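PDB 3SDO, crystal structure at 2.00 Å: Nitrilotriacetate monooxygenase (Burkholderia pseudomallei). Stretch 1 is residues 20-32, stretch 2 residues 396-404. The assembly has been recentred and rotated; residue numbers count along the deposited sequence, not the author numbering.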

# COMPACT_ATOMS: atom_id res chain seq x y z
N GLY A 20 13.09 0.01 15.07
CA GLY A 20 13.46 -1.27 15.67
C GLY A 20 12.31 -1.96 16.36
O GLY A 20 11.27 -1.37 16.60
N ALA A 21 12.53 -3.23 16.69
CA ALA A 21 11.55 -4.02 17.42
C ALA A 21 11.40 -3.50 18.85
O ALA A 21 10.33 -3.66 19.46
CB ALA A 21 11.94 -5.50 17.43
N ASN A 22 12.46 -2.89 19.39
CA ASN A 22 12.36 -2.25 20.70
C ASN A 22 11.54 -0.96 20.56
O ASN A 22 11.81 -0.12 19.68
CB ASN A 22 13.75 -1.98 21.29
CG ASN A 22 13.68 -1.38 22.69
OD1 ASN A 22 13.23 -0.24 22.86
ND2 ASN A 22 14.07 -2.15 23.70
N MET A 23 10.55 -0.80 21.43
CA MET A 23 9.61 0.31 21.31
C MET A 23 10.31 1.67 21.34
O MET A 23 9.81 2.63 20.76
CB MET A 23 8.52 0.22 22.40
CG MET A 23 8.96 0.51 23.83
SD MET A 23 7.59 0.70 25.04
CE MET A 23 6.47 -0.59 24.48
N ASN A 24 11.46 1.74 22.02
CA ASN A 24 12.22 2.98 22.17
C ASN A 24 13.46 3.08 21.27
O ASN A 24 14.35 3.90 21.51
CB ASN A 24 12.59 3.19 23.63
CG ASN A 24 11.39 3.70 24.47
OD1 ASN A 24 10.29 3.97 23.94
ND2 ASN A 24 11.60 3.82 25.78
N ALA A 25 13.46 2.31 20.19
CA ALA A 25 14.60 2.26 19.27
C ALA A 25 14.85 3.62 18.59
O ALA A 25 15.98 3.88 18.15
CB ALA A 25 14.39 1.14 18.22
N TRP A 26 13.83 4.46 18.50
CA TRP A 26 13.98 5.81 17.89
C TRP A 26 15.04 6.66 18.61
O TRP A 26 15.52 7.66 18.05
CB TRP A 26 12.67 6.59 17.88
CG TRP A 26 12.15 7.02 19.23
CD1 TRP A 26 11.36 6.28 20.09
CD2 TRP A 26 12.36 8.28 19.88
NE1 TRP A 26 11.10 6.99 21.23
CE2 TRP A 26 11.69 8.23 21.13
CE3 TRP A 26 13.04 9.45 19.52
CZ2 TRP A 26 11.68 9.30 22.02
CZ3 TRP A 26 13.05 10.51 20.43
CH2 TRP A 26 12.36 10.43 21.66
N LYS A 27 15.35 6.30 19.86
CA LYS A 27 16.36 7.00 20.65
C LYS A 27 17.79 6.57 20.30
O LYS A 27 18.74 7.26 20.68
CB LYS A 27 16.18 6.75 22.16
CG LYS A 27 14.85 7.14 22.78
CD LYS A 27 14.97 7.01 24.32
CE LYS A 27 13.65 7.10 25.03
NZ LYS A 27 13.68 6.65 26.48
N HIS A 28 17.96 5.42 19.65
CA HIS A 28 19.32 4.91 19.40
C HIS A 28 20.01 5.68 18.27
O HIS A 28 19.40 5.86 17.21
CB HIS A 28 19.32 3.41 19.08
CG HIS A 28 20.66 2.79 19.29
ND1 HIS A 28 21.59 2.68 18.28
CD2 HIS A 28 21.27 2.36 20.42
CE1 HIS A 28 22.70 2.16 18.78
NE2 HIS A 28 22.54 1.97 20.08
N PRO A 29 21.28 6.10 18.47
CA PRO A 29 21.99 6.89 17.46
C PRO A 29 22.27 6.20 16.13
O PRO A 29 22.60 6.88 15.18
CB PRO A 29 23.31 7.29 18.13
CG PRO A 29 23.45 6.40 19.32
CD PRO A 29 22.08 5.96 19.71
N SER A 30 22.17 4.88 16.05
CA SER A 30 22.41 4.18 14.79
C SER A 30 21.24 4.28 13.78
O SER A 30 21.34 3.77 12.66
CB SER A 30 22.74 2.70 15.05
OG SER A 30 21.58 1.95 15.47
N VAL A 31 20.12 4.88 14.19
CA VAL A 31 18.99 5.12 13.29
C VAL A 31 18.59 6.59 13.33
O VAL A 31 18.85 7.27 14.31
CB VAL A 31 17.76 4.22 13.64
CG1 VAL A 31 18.14 2.72 13.58
CG2 VAL A 31 17.17 4.60 15.00
N PRO A 32 17.96 7.10 12.24
CA PRO A 32 17.37 8.45 12.35
C PRO A 32 16.18 8.44 13.31
O PRO A 32 15.44 7.45 13.38
CB PRO A 32 16.89 8.77 10.92
CG PRO A 32 16.95 7.53 10.15
CD PRO A 32 17.57 6.42 10.99
N LEU A 396 13.87 -12.20 11.59
CA LEU A 396 14.74 -11.32 12.38
C LEU A 396 13.96 -10.10 12.81
O LEU A 396 13.48 -9.34 11.96
CB LEU A 396 15.96 -10.91 11.57
CG LEU A 396 16.80 -12.09 11.09
CD1 LEU A 396 17.65 -11.66 9.89
CD2 LEU A 396 17.67 -12.62 12.24
N GLY A 397 13.80 -9.95 14.12
CA GLY A 397 13.16 -8.79 14.73
C GLY A 397 14.17 -8.10 15.60
O GLY A 397 14.19 -8.31 16.81
N LEU A 398 15.04 -7.30 14.99
CA LEU A 398 16.19 -6.77 15.71
C LEU A 398 15.77 -5.59 16.59
O LEU A 398 14.99 -4.74 16.17
CB LEU A 398 17.32 -6.38 14.76
CG LEU A 398 17.89 -7.62 14.07
CD1 LEU A 398 18.31 -7.33 12.65
CD2 LEU A 398 19.02 -8.25 14.93
N PRO A 399 16.28 -5.55 17.84
CA PRO A 399 15.87 -4.50 18.75
C PRO A 399 16.03 -3.08 18.15
O PRO A 399 15.15 -2.23 18.31
CB PRO A 399 16.79 -4.72 19.97
CG PRO A 399 17.10 -6.12 19.96
CD PRO A 399 17.20 -6.50 18.49
N VAL A 400 17.13 -2.85 17.45
CA VAL A 400 17.40 -1.60 16.75
C VAL A 400 17.80 -1.97 15.32
O VAL A 400 18.77 -2.71 15.12
CB VAL A 400 18.52 -0.78 17.46
CG1 VAL A 400 18.91 0.45 16.63
CG2 VAL A 400 18.08 -0.34 18.87
N THR A 401 17.04 -1.49 14.33
CA THR A 401 17.19 -1.90 12.93
C THR A 401 18.54 -1.46 12.31
O THR A 401 19.02 -2.06 11.35
CB THR A 401 16.04 -1.33 12.07
OG1 THR A 401 14.78 -1.48 12.77
CG2 THR A 401 15.97 -2.05 10.73
N GLY A 402 19.12 -0.39 12.86
CA GLY A 402 20.45 0.10 12.46
C GLY A 402 21.56 -0.89 12.78
O GLY A 402 21.87 -1.78 11.99
N PHE A 403 22.17 -0.76 13.95
CA PHE A 403 23.31 -1.62 14.29
C PHE A 403 22.92 -3.08 14.37
O PHE A 403 23.73 -3.94 14.06
CB PHE A 403 24.02 -1.18 15.57
CG PHE A 403 23.38 -1.68 16.83
CD1 PHE A 403 23.69 -2.93 17.32
CD2 PHE A 403 22.47 -0.90 17.51
CE1 PHE A 403 23.12 -3.39 18.49
CE2 PHE A 403 21.89 -1.36 18.68
CZ PHE A 403 22.21 -2.61 19.17
N GLY A 404 21.68 -3.37 14.75
CA GLY A 404 21.23 -4.76 14.82
C GLY A 404 21.38 -5.52 13.51
O GLY A 404 21.93 -6.64 13.48

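Side-chain conformation in a loop contact is often set by local hydrogen bonds, and this monooxygenase offers a compact example. Ser30 adopts the p rotamer (chi1 72°), which places OG 2.9 Å from His28 ND1, within hydrogen-bonding distance, and lets the same OG accept a hydrogen bond from Phe403 N at 3.2 Å. His28, in the t rotamer, is held in turn: its ND1 accepts from Ser30 N (3.2 Å), while its NE2 is satisfied elsewhere in the structure. Thus oriented, the imidazole meets the ring of Phe403, His28 CE1 lying 3.3 Å from Phe403 CD2. The two planes are inclined at 44°, an oblique pairing. Although the CA-to-CB bond of Phe403 points sideways, its p rotamer brings the ring closer to stretch 1. Val400, with chi1 at 173°, divides its methyls: CG1 packs 3.9 Å from Val31 CG1, and CG2 4.0 Å from Ala25 CB.

At the other end the backbone dominates. Ala21 N donates to Leu398 O (2.9 Å) and Asn22 N to Pro399 O (3.0 Å). The t side chain of Asn22 leads away from this contact, and its OD1 accepts from Asn24 N at 2.8 Å within the turn. Close approach also depends on absent side chains: an ideal CB on Gly20 would sit 2.1 Å from Pro399 O, and one on Gly402 2.5 Å from Ser30 O.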